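Local coordinates for endoglucanase (Fervidobacterium pennivorans DSM 9078, PDB 6KDD), which probably hydrolyses beta-glucosidic bonds in cellulose-type glucans, as a glycoside hydrolase family 5 (cellulase A) TIM-barrel enzyme, at residues V98-E106 with V118-I126; M269-R280 with I310-G319. All blocks are in the same frame, centred on the assembly; numbering follows the deposited sequence.

Both contacts belong to one eight-stranded beta/alpha barrel. They lie on opposite sides of the chain's centre, with their own centres 31 Å apart. Their nearest atoms stay about 13 Å from each other, so they do not touch. Contact 1 joins the third barrel strand to helix 112-129 and is buried. Contact 2 pairs helix 269-285, between the last two strands, with helix 313-318, which follows the eighth strand, and is partly buried. A bound glycerol, probably from the crystallisation liquor, comes about 4 Å from the side chain of Phe-105 in contact 1. A bound nickel ion is about 12 Å from the side chain of Ile-122.

Contact 1 of 2, residues V98-E106 with V118-I126; sequences VIINTHHFE and VLVEIWRQI
Trp-123 carries the middle of this contact and touches Ile-100, Asn-101 and Thr-102. The indole leaves CB alongside the helix. Trp-123 CD1 lies 4.1 Å from Thr-102 OG1. The next atom, Trp-123 NE1, comes within 3.3 Å of Thr-102 OG1, but the angle is too poor for a hydrogen bond. That N-H is instead given to the backbone O of Ile-141. CE2 also lies near the threonine hydroxyl. Trp-123 CZ2 packs 3.9 Å from the carbonyl C of Asn-101. At the far rim Trp-123 CH2 meets Ile-100 O at 3.8 Å, with the oxygen at the ring edge. Ile-126 CD1, from the same helix, sits over one face of the indole, toward its rim. With an alanine in place of this tryptophan, Thr-102 would probably face a gap and Ile-141 O would lose its indole donor.

On one flank of the indole, Ile-100 CD1 and Ile-126 CG2 meet at 3.8 Å as their side chains slide past each other. The other flank belongs to Thr-102 and Phe-105. Thr-102 CG2 rests 3.9 Å from Leu-119 CD1. With CG anti to the backbone N (chi1 -170°), the Phe-105 ring reaches the helix, its CZ 3.6 Å from Val-118 CG1. Leu-119 N lies at the edge of this ring. Val-161 of helix 151-168 also packs on Leu-119 and Trp-123. The axes of strand 98-101 and helix 118-126 make 145°, roughly antiparallel. The strand end and the loop leaving it both pack on helix 112-129, which lies outside the strand that precedes it, as in a beta/alpha unit of a TIM barrel.

Contact 2 of 2, residues M269-R280 with I310-G319; sequences MDSRVKWTESVR and IEPLATAVVG
Ile-310 opens the second segment by placing CG2 3.8 Å from Met-269 CE. Pro-312, after a cis peptide bond, sets its CG across the two methyls of Val-273 and stands at the N-cap of helix 313-318. Leu-313 is a knob in a hole formed by Met-269, Arg-272, Val-273 and Thr-276. Its CG, anti to the backbone N (chi1 -172°), carries one methyl to Thr-276 and the other to Arg-272. Leu-313 CD1 meets Thr-276 OG1 at 3.6 Å. Leu-313 CD2 lies over one face of the Arg-272 guanidinium, 3.6 Å from Arg-272 NH2, while Arg-272 NE hydrogen-bonds to Ala-263 O. The axes of 269-280 and 313-318 are nearly parallel, 10° apart in direction, and the helices are neighbours on the outside of the TIM barrel. Ala-316 is small enough for close approach: its CB is 3.9 Å from Glu-277 CB. Arg-280 grips Ala-316 O side-on with two hydrogen bonds, from NE at 2.8 Å and NH2 at 2.9 Å, both donors on the same face of the carbonyl plane. Val-317 puts CG2 3.6 Å from Thr-276 CG2. Gly-319, with positive phi, lays its CA over one face of the Arg-280 guanidinium, whose NH1 forms a salt bridge with Glu-284.

Contact 1 of 2, residues V98-E106 with V118-I126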
loop_
_atom_site.group_PDB
_atom_site.type_symbol
_atom_site.label_atom_id
_atom_site.label_comp_id
_atom_site.label_asym_id
_atom_site.label_seq_id
_atom_site.Cartn_x
_atom_site.Cartn_y
_atom_site.Cartn_z
ATOM N N VAL A 98 0.063 4.680 -10.768
ATOM C CA VAL A 98 -0.068 3.267 -10.411
ATOM C C VAL A 98 1.131 2.846 -9.568
ATOM O O VAL A 98 2.278 3.059 -9.953
ATOM C CB VAL A 98 -0.200 2.327 -11.625
ATOM C CG1 VAL A 98 -0.409 0.884 -11.154
ATOM C CG2 VAL A 98 -1.303 2.731 -12.559
ATOM N N ILE A 99 0.851 2.189 -8.450
ATOM C CA ILE A 99 1.886 1.606 -7.629
ATOM C C ILE A 99 1.670 0.097 -7.632
ATOM O O ILE A 99 0.580 -0.386 -7.270
ATOM C CB ILE A 99 1.827 2.140 -6.187
ATOM C CG1 ILE A 99 2.065 3.645 -6.154
ATOM C CG2 ILE A 99 2.832 1.337 -5.345
ATOM C CD1 ILE A 99 1.386 4.389 -5.012
ATOM N N ILE A 100 2.720 -0.622 -8.038
ATOM C CA ILE A 100 2.718 -2.076 -7.937
ATOM C C ILE A 100 3.754 -2.489 -6.887
ATOM O O ILE A 100 4.851 -1.919 -6.795
ATOM C CB ILE A 100 2.988 -2.760 -9.296
ATOM C CG1 ILE A 100 4.304 -2.292 -9.935
ATOM C CG2 ILE A 100 1.807 -2.544 -10.247
ATOM C CD1 ILE A 100 4.753 -3.193 -11.090
ATOM N N ASN A 101 3.401 -3.524 -6.125
ATOM C CA ASN A 101 4.302 -3.986 -5.087
ATOM C C ASN A 101 4.538 -5.492 -5.221
ATOM O O ASN A 101 4.073 -6.145 -6.166
ATOM C CB ASN A 101 3.772 -3.608 -3.696
ATOM C CG ASN A 101 2.604 -4.471 -3.269
ATOM O OD1 ASN A 101 2.345 -5.536 -3.840
ATOM N ND2 ASN A 101 1.893 -4.012 -2.247
ATOM N N THR A 102 5.254 -6.038 -4.218
ATOM C CA THR A 102 5.168 -7.445 -3.885
ATOM C C THR A 102 4.508 -7.526 -2.496
ATOM O O THR A 102 4.786 -6.700 -1.635
ATOM C CB THR A 102 6.561 -8.111 -3.918
ATOM O OG1 THR A 102 7.020 -8.027 -5.268
ATOM C CG2 THR A 102 6.551 -9.559 -3.466
ATOM N N HIS A 103 3.639 -8.515 -2.298
ATOM C CA HIS A 103 2.761 -8.551 -1.139
ATOM C C HIS A 103 2.520 -10.005 -0.747
ATOM O O HIS A 103 2.352 -10.860 -1.618
ATOM C CB HIS A 103 1.423 -7.927 -1.613
ATOM C CG HIS A 103 0.576 -7.216 -0.606
ATOM N ND1 HIS A 103 -0.188 -7.895 0.347
ATOM C CD2 HIS A 103 0.234 -5.918 -0.498
ATOM C CE1 HIS A 103 -0.951 -7.032 1.008
ATOM N NE2 HIS A 103 -0.697 -5.817 0.519
ATOM N N HIS A 104 2.411 -10.281 0.556
ATOM C CA HIS A 104 2.080 -11.621 1.053
ATOM C C HIS A 104 3.072 -12.677 0.546
ATOM O O HIS A 104 2.652 -13.769 0.136
ATOM C CB HIS A 104 0.614 -12.042 0.815
ATOM C CG HIS A 104 -0.354 -11.212 1.607
ATOM N ND1 HIS A 104 -1.639 -10.882 1.156
ATOM C CD2 HIS A 104 -0.209 -10.585 2.799
ATOM C CE1 HIS A 104 -2.255 -10.128 2.072
ATOM N NE2 HIS A 104 -1.384 -9.914 3.067
ATOM N N PHE A 105 4.379 -12.362 0.654
ATOM C CA PHE A 105 5.425 -13.338 0.342
ATOM C C PHE A 105 5.692 -14.119 1.633
ATOM O O PHE A 105 6.560 -13.727 2.407
ATOM C CB PHE A 105 6.689 -12.620 -0.156
ATOM C CG PHE A 105 7.753 -13.536 -0.738
ATOM C CD1 PHE A 105 7.658 -14.915 -0.597
ATOM C CD2 PHE A 105 8.837 -13.011 -1.433
ATOM C CE1 PHE A 105 8.624 -15.757 -1.139
ATOM C CE2 PHE A 105 9.818 -13.844 -1.966
ATOM C CZ PHE A 105 9.704 -15.213 -1.806
ATOM N N GLU A 106 4.904 -15.176 1.864
ATOM C CA GLU A 106 4.810 -15.784 3.193
ATOM C C GLU A 106 6.177 -16.328 3.637
ATOM O O GLU A 106 6.544 -16.153 4.777
ATOM C CB GLU A 106 3.808 -16.935 3.164
ATOM C CG GLU A 106 2.366 -16.471 3.032
ATOM C CD GLU A 106 1.325 -17.582 3.056
ATOM O OE1 GLU A 106 1.673 -18.714 3.491
ATOM O OE2 GLU A 106 0.161 -17.320 2.645
ATOM N N VAL A 118 15.205 -14.346 -3.571
ATOM C CA VAL A 118 14.046 -14.560 -4.430
ATOM C C VAL A 118 13.333 -13.227 -4.668
ATOM O O VAL A 118 12.978 -12.929 -5.816
ATOM C CB VAL A 118 13.075 -15.603 -3.859
ATOM C CG1 VAL A 118 11.802 -15.736 -4.691
ATOM C CG2 VAL A 118 13.733 -16.949 -3.664
ATOM N N LEU A 119 13.111 -12.451 -3.588
ATOM C CA LEU A 119 12.587 -11.093 -3.730
ATOM C C LEU A 119 13.463 -10.304 -4.709
ATOM O O LEU A 119 12.951 -9.541 -5.511
ATOM C CB LEU A 119 12.479 -10.345 -2.390
ATOM C CG LEU A 119 11.792 -8.960 -2.448
ATOM C CD1 LEU A 119 10.330 -9.083 -2.889
ATOM C CD2 LEU A 119 11.912 -8.180 -1.146
ATOM N N VAL A 120 14.794 -10.460 -4.617
ATOM C CA VAL A 120 15.698 -9.708 -5.468
ATOM C C VAL A 120 15.407 -10.041 -6.935
ATOM O O VAL A 120 15.320 -9.128 -7.757
ATOM C CB VAL A 120 17.192 -9.901 -5.086
ATOM C CG1 VAL A 120 18.115 -9.435 -6.215
ATOM C CG2 VAL A 120 17.546 -9.110 -3.832
ATOM N N GLU A 121 15.205 -11.335 -7.222
ATOM C CA GLU A 121 15.032 -11.824 -8.582
ATOM C C GLU A 121 13.642 -11.498 -9.122
ATOM O O GLU A 121 13.477 -11.253 -10.323
ATOM C CB GLU A 121 15.283 -13.333 -8.656
ATOM C CG GLU A 121 16.773 -13.697 -8.599
ATOM C CD GLU A 121 17.694 -12.887 -9.505
ATOM O OE1 GLU A 121 17.388 -12.748 -10.714
ATOM O OE2 GLU A 121 18.693 -12.350 -9.002
ATOM N N ILE A 122 12.638 -11.529 -8.232
ATOM C CA ILE A 122 11.298 -11.115 -8.625
ATOM C C ILE A 122 11.388 -9.696 -9.144
ATOM O O ILE A 122 10.922 -9.405 -10.251
ATOM C CB ILE A 122 10.280 -11.293 -7.461
ATOM C CG1 ILE A 122 9.957 -12.776 -7.291
ATOM C CG2 ILE A 122 8.996 -10.505 -7.747
ATOM C CD1 ILE A 122 9.167 -13.147 -6.017
ATOM N N TRP A 123 11.996 -8.821 -8.354
ATOM C CA TRP A 123 12.113 -7.432 -8.720
ATOM C C TRP A 123 12.985 -7.239 -9.961
ATOM O O TRP A 123 12.767 -6.282 -10.695
ATOM C CB TRP A 123 12.519 -6.568 -7.530
ATOM C CG TRP A 123 11.261 -6.167 -6.818
ATOM C CD1 TRP A 123 10.799 -6.565 -5.589
ATOM C CD2 TRP A 123 10.233 -5.354 -7.403
ATOM N NE1 TRP A 123 9.580 -5.979 -5.339
ATOM C CE2 TRP A 123 9.220 -5.217 -6.427
ATOM C CE3 TRP A 123 10.119 -4.672 -8.629
ATOM C CZ2 TRP A 123 8.050 -4.508 -6.702
ATOM C CZ3 TRP A 123 8.994 -3.918 -8.870
ATOM C CH2 TRP A 123 7.961 -3.864 -7.925
ATOM N N ARG A 124 13.960 -8.139 -10.193
ATOM C CA ARG A 124 14.812 -7.969 -11.367
ATOM C C ARG A 124 13.919 -8.095 -12.603
ATOM O O ARG A 124 14.005 -7.277 -13.526
ATOM C CB ARG A 124 15.948 -9.008 -11.401
ATOM C CG ARG A 124 16.855 -8.885 -12.630
ATOM C CD ARG A 124 17.750 -10.113 -12.849
ATOM N NE ARG A 124 18.481 -10.478 -11.627
ATOM C CZ ARG A 124 19.533 -9.822 -11.123
ATOM N NH1 ARG A 124 20.034 -8.760 -11.727
ATOM N NH2 ARG A 124 20.100 -10.233 -10.000
ATOM N N GLN A 125 13.028 -9.086 -12.567
ATOM C CA GLN A 125 12.148 -9.401 -13.672
ATOM C C GLN A 125 11.102 -8.311 -13.877
ATOM O O GLN A 125 10.793 -7.947 -15.017
ATOM C CB GLN A 125 11.477 -10.738 -13.432
ATOM C CG GLN A 125 12.451 -11.897 -13.610
ATOM C CD GLN A 125 11.732 -13.123 -13.135
ATOM O OE1 GLN A 125 10.983 -13.739 -13.873
ATOM N NE2 GLN A 125 11.914 -13.455 -11.862
ATOM N N ILE A 126 10.520 -7.824 -12.774
ATOM C CA ILE A 126 9.413 -6.886 -12.917
ATOM C C ILE A 126 10.019 -5.613 -13.476
ATOM O O ILE A 126 9.446 -4.965 -14.358
ATOM C CB ILE A 126 8.724 -6.612 -11.562
ATOM C CG1 ILE A 126 8.098 -7.872 -10.977
ATOM C CG2 ILE A 126 7.694 -5.480 -11.687
ATOM C CD1 ILE A 126 7.772 -7.742 -9.476
#

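Contact 2 of 2, residues M269-R280 with I310-G319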
loop_
_atom_site.group_PDB
_atom_site.type_symbol
_atom_site.label_atom_id
_atom_site.label_comp_id
_atom_site.label_asym_id
_atom_site.label_seq_id
_atom_site.Cartn_x
_atom_site.Cartn_y
_atom_site.Cartn_z
ATOM N N MET A 269 -20.791 2.221 11.015
ATOM C CA MET A 269 -20.483 3.090 9.885
ATOM C C MET A 269 -20.136 4.506 10.345
ATOM O O MET A 269 -19.163 5.083 9.881
ATOM C CB MET A 269 -21.611 3.113 8.854
ATOM C CG MET A 269 -21.280 4.001 7.645
ATOM S SD MET A 269 -19.805 3.374 6.702
ATOM C CE MET A 269 -20.622 2.081 5.774
ATOM N N ASP A 270 -20.878 5.047 11.318
ATOM C CA ASP A 270 -20.661 6.414 11.748
ATOM C C ASP A 270 -19.237 6.627 12.236
ATOM O O ASP A 270 -18.628 7.651 11.907
ATOM C CB ASP A 270 -21.552 6.787 12.935
ATOM C CG ASP A 270 -22.882 7.349 12.484
ATOM O OD1 ASP A 270 -23.288 7.085 11.322
ATOM O OD2 ASP A 270 -23.505 8.043 13.303
ATOM N N SER A 271 -18.751 5.686 13.065
ATOM C CA SER A 271 -17.386 5.702 13.556
ATOM C C SER A 271 -16.393 5.614 12.384
ATOM O O SER A 271 -15.347 6.279 12.383
ATOM C CB SER A 271 -17.178 4.530 14.509
ATOM O OG SER A 271 -17.886 4.685 15.750
ATOM N N ARG A 272 -16.665 4.675 11.465
ATOM C CA ARG A 272 -15.754 4.490 10.330
ATOM C C ARG A 272 -15.588 5.824 9.585
ATOM O O ARG A 272 -14.477 6.269 9.330
ATOM C CB ARG A 272 -16.301 3.411 9.409
ATOM C CG ARG A 272 -16.316 2.027 10.060
ATOM C CD ARG A 272 -16.783 0.949 9.108
ATOM N NE ARG A 272 -15.852 0.723 7.992
ATOM C CZ ARG A 272 -16.263 0.431 6.767
ATOM N NH1 ARG A 272 -17.562 0.372 6.511
ATOM N NH2 ARG A 272 -15.388 0.201 5.796
ATOM N N VAL A 273 -16.717 6.447 9.238
ATOM C CA VAL A 273 -16.708 7.737 8.548
ATOM C C VAL A 273 -15.852 8.754 9.287
ATOM O O VAL A 273 -14.960 9.350 8.685
ATOM C CB VAL A 273 -18.132 8.252 8.266
ATOM C CG1 VAL A 273 -18.121 9.658 7.686
ATOM C CG2 VAL A 273 -18.849 7.291 7.350
ATOM N N LYS A 274 -16.087 8.952 10.611
ATOM C CA LYS A 274 -15.310 9.957 11.323
ATOM C C LYS A 274 -13.828 9.616 11.386
ATOM O O LYS A 274 -12.994 10.487 11.190
ATOM C CB LYS A 274 -15.818 10.161 12.761
ATOM C CG LYS A 274 -17.242 10.696 12.841
ATOM C CD LYS A 274 -17.693 10.722 14.289
ATOM C CE LYS A 274 -19.187 10.605 14.446
ATOM N NZ LYS A 274 -19.514 10.007 15.765
ATOM N N TRP A 275 -13.490 8.354 11.697
ATOM C CA TRP A 275 -12.091 7.971 11.760
ATOM C C TRP A 275 -11.415 8.233 10.407
ATOM O O TRP A 275 -10.281 8.714 10.348
ATOM C CB TRP A 275 -11.981 6.477 12.134
ATOM C CG TRP A 275 -10.571 5.984 12.339
ATOM C CD1 TRP A 275 -9.848 5.949 13.504
ATOM C CD2 TRP A 275 -9.733 5.362 11.346
ATOM N NE1 TRP A 275 -8.602 5.413 13.302
ATOM C CE2 TRP A 275 -8.501 5.053 11.975
ATOM C CE3 TRP A 275 -9.900 5.089 9.974
ATOM C CZ2 TRP A 275 -7.456 4.433 11.289
ATOM C CZ3 TRP A 275 -8.831 4.526 9.293
ATOM C CH2 TRP A 275 -7.649 4.167 9.954
ATOM N N THR A 276 -12.055 7.766 9.347
ATOM C CA THR A 276 -11.451 7.822 8.003
ATOM C C THR A 276 -11.226 9.276 7.574
ATOM O O THR A 276 -10.153 9.648 7.104
ATOM C CB THR A 276 -12.340 7.073 6.997
ATOM O OG1 THR A 276 -12.434 5.707 7.398
ATOM C CG2 THR A 276 -11.814 7.084 5.569
ATOM N N GLU A 277 -12.245 10.118 7.774
ATOM C CA GLU A 277 -12.119 11.539 7.475
ATOM C C GLU A 277 -10.977 12.179 8.266
ATOM O O GLU A 277 -10.149 12.936 7.735
ATOM C CB GLU A 277 -13.470 12.226 7.714
ATOM C CG GLU A 277 -13.462 13.691 7.315
ATOM C CD GLU A 277 -14.724 14.501 7.605
ATOM O OE1 GLU A 277 -15.794 13.912 7.905
ATOM O OE2 GLU A 277 -14.634 15.733 7.514
ATOM N N SER A 278 -10.894 11.836 9.560
ATOM C CA SER A 278 -9.865 12.399 10.420
ATOM C C SER A 278 -8.466 11.983 9.996
ATOM O O SER A 278 -7.573 12.832 9.964
ATOM C CB SER A 278 -10.087 12.006 11.853
ATOM O OG SER A 278 -11.283 12.612 12.294
ATOM N N VAL A 279 -8.269 10.672 9.748
ATOM C CA VAL A 279 -6.988 10.173 9.278
ATOM C C VAL A 279 -6.609 10.841 7.951
ATOM O O VAL A 279 -5.460 11.273 7.759
ATOM C CB VAL A 279 -6.982 8.636 9.184
ATOM C CG1 VAL A 279 -5.787 8.161 8.387
ATOM C CG2 VAL A 279 -6.916 8.022 10.590
ATOM N N ARG A 280 -7.574 10.895 7.032
ATOM C CA ARG A 280 -7.314 11.468 5.718
ATOM C C ARG A 280 -6.934 12.950 5.825
ATOM O O ARG A 280 -5.962 13.393 5.212
ATOM C CB ARG A 280 -8.515 11.233 4.798
ATOM C CG ARG A 280 -8.248 11.638 3.350
ATOM C CD ARG A 280 -8.641 13.092 3.150
ATOM N NE ARG A 280 -10.077 13.104 3.219
ATOM C CZ ARG A 280 -10.826 14.188 3.343
ATOM N NH1 ARG A 280 -10.278 15.391 3.409
ATOM N NH2 ARG A 280 -12.139 14.062 3.389
ATOM N N ILE A 310 -20.096 3.899 -1.545
ATOM C CA ILE A 310 -20.657 3.859 -0.204
ATOM C C ILE A 310 -20.414 5.221 0.444
ATOM O O ILE A 310 -19.266 5.618 0.638
ATOM C CB ILE A 310 -19.983 2.719 0.575
ATOM C CG1 ILE A 310 -20.197 1.393 -0.164
ATOM C CG2 ILE A 310 -20.437 2.687 2.034
ATOM C CD1 ILE A 310 -19.341 0.250 0.365
ATOM N N GLU A 311 -21.511 5.959 0.704
ATOM C CA GLU A 311 -21.439 7.349 1.129
ATOM C C GLU A 311 -22.047 7.423 2.527
ATOM O O GLU A 311 -22.940 6.646 2.822
ATOM C CB GLU A 311 -22.195 8.238 0.118
ATOM C CG GLU A 311 -21.502 8.322 -1.240
ATOM C CD GLU A 311 -20.189 9.116 -1.215
ATOM O OE1 GLU A 311 -19.819 9.628 -0.153
ATOM O OE2 GLU A 311 -19.553 9.296 -2.288
ATOM N N PRO A 312 -21.573 8.299 3.438
ATOM C CA PRO A 312 -20.500 9.231 3.122
ATOM C C PRO A 312 -19.060 8.715 3.298
ATOM O O PRO A 312 -18.129 9.502 3.253
ATOM C CB PRO A 312 -20.836 10.415 4.043
ATOM C CG PRO A 312 -21.432 9.762 5.281
ATOM C CD PRO A 312 -22.087 8.470 4.818
ATOM N N LEU A 313 -18.846 7.401 3.394
ATOM C CA LEU A 313 -17.471 6.966 3.609
ATOM C C LEU A 313 -16.564 7.335 2.415
ATOM O O LEU A 313 -15.417 7.697 2.620
ATOM C CB LEU A 313 -17.450 5.462 3.891
ATOM C CG LEU A 313 -16.106 4.863 4.332
ATOM C CD1 LEU A 313 -15.609 5.398 5.665
ATOM C CD2 LEU A 313 -16.239 3.351 4.384
ATOM N N ALA A 314 -17.060 7.203 1.187
ATOM C CA ALA A 314 -16.238 7.537 0.029
ATOM C C ALA A 314 -15.800 8.992 0.106
ATOM O O ALA A 314 -14.640 9.301 -0.153
ATOM C CB ALA A 314 -16.961 7.213 -1.261
ATOM N N THR A 315 -16.720 9.896 0.505
ATOM C CA THR A 315 -16.391 11.316 0.633
ATOM C C THR A 315 -15.357 11.565 1.717
ATOM O O THR A 315 -14.496 12.426 1.576
ATOM C CB THR A 315 -17.630 12.186 0.916
ATOM O OG1 THR A 315 -18.536 11.933 -0.155
ATOM C CG2 THR A 315 -17.278 13.659 0.930
ATOM N N ALA A 316 -15.445 10.805 2.820
ATOM C CA ALA A 316 -14.433 10.826 3.870
ATOM C C ALA A 316 -13.045 10.562 3.268
ATOM O O ALA A 316 -12.034 11.145 3.678
ATOM C CB ALA A 316 -14.762 9.758 4.918
ATOM N N VAL A 317 -12.995 9.690 2.258
ATOM C CA VAL A 317 -11.698 9.346 1.672
ATOM C C VAL A 317 -11.230 10.440 0.707
ATOM O O VAL A 317 -10.089 10.870 0.762
ATOM C CB VAL A 317 -11.813 7.986 0.959
ATOM C CG1 VAL A 317 -10.616 7.705 0.064
ATOM C CG2 VAL A 317 -12.031 6.891 1.991
ATOM N N VAL A 318 -12.118 10.819 -0.220
ATOM C CA VAL A 318 -11.787 11.687 -1.346
ATOM C C VAL A 318 -11.780 13.174 -0.945
ATOM O O VAL A 318 -10.993 13.944 -1.476
ATOM C CB VAL A 318 -12.737 11.451 -2.537
ATOM C CG1 VAL A 318 -12.474 12.478 -3.650
ATOM C CG2 VAL A 318 -12.637 10.013 -3.079
ATOM N N GLY A 319 -12.680 13.597 -0.059
ATOM C CA GLY A 319 -12.738 15.000 0.358
ATOM C C GLY A 319 -13.294 15.876 -0.765
ATOM O O GLY A 319 -14.105 15.392 -1.553
#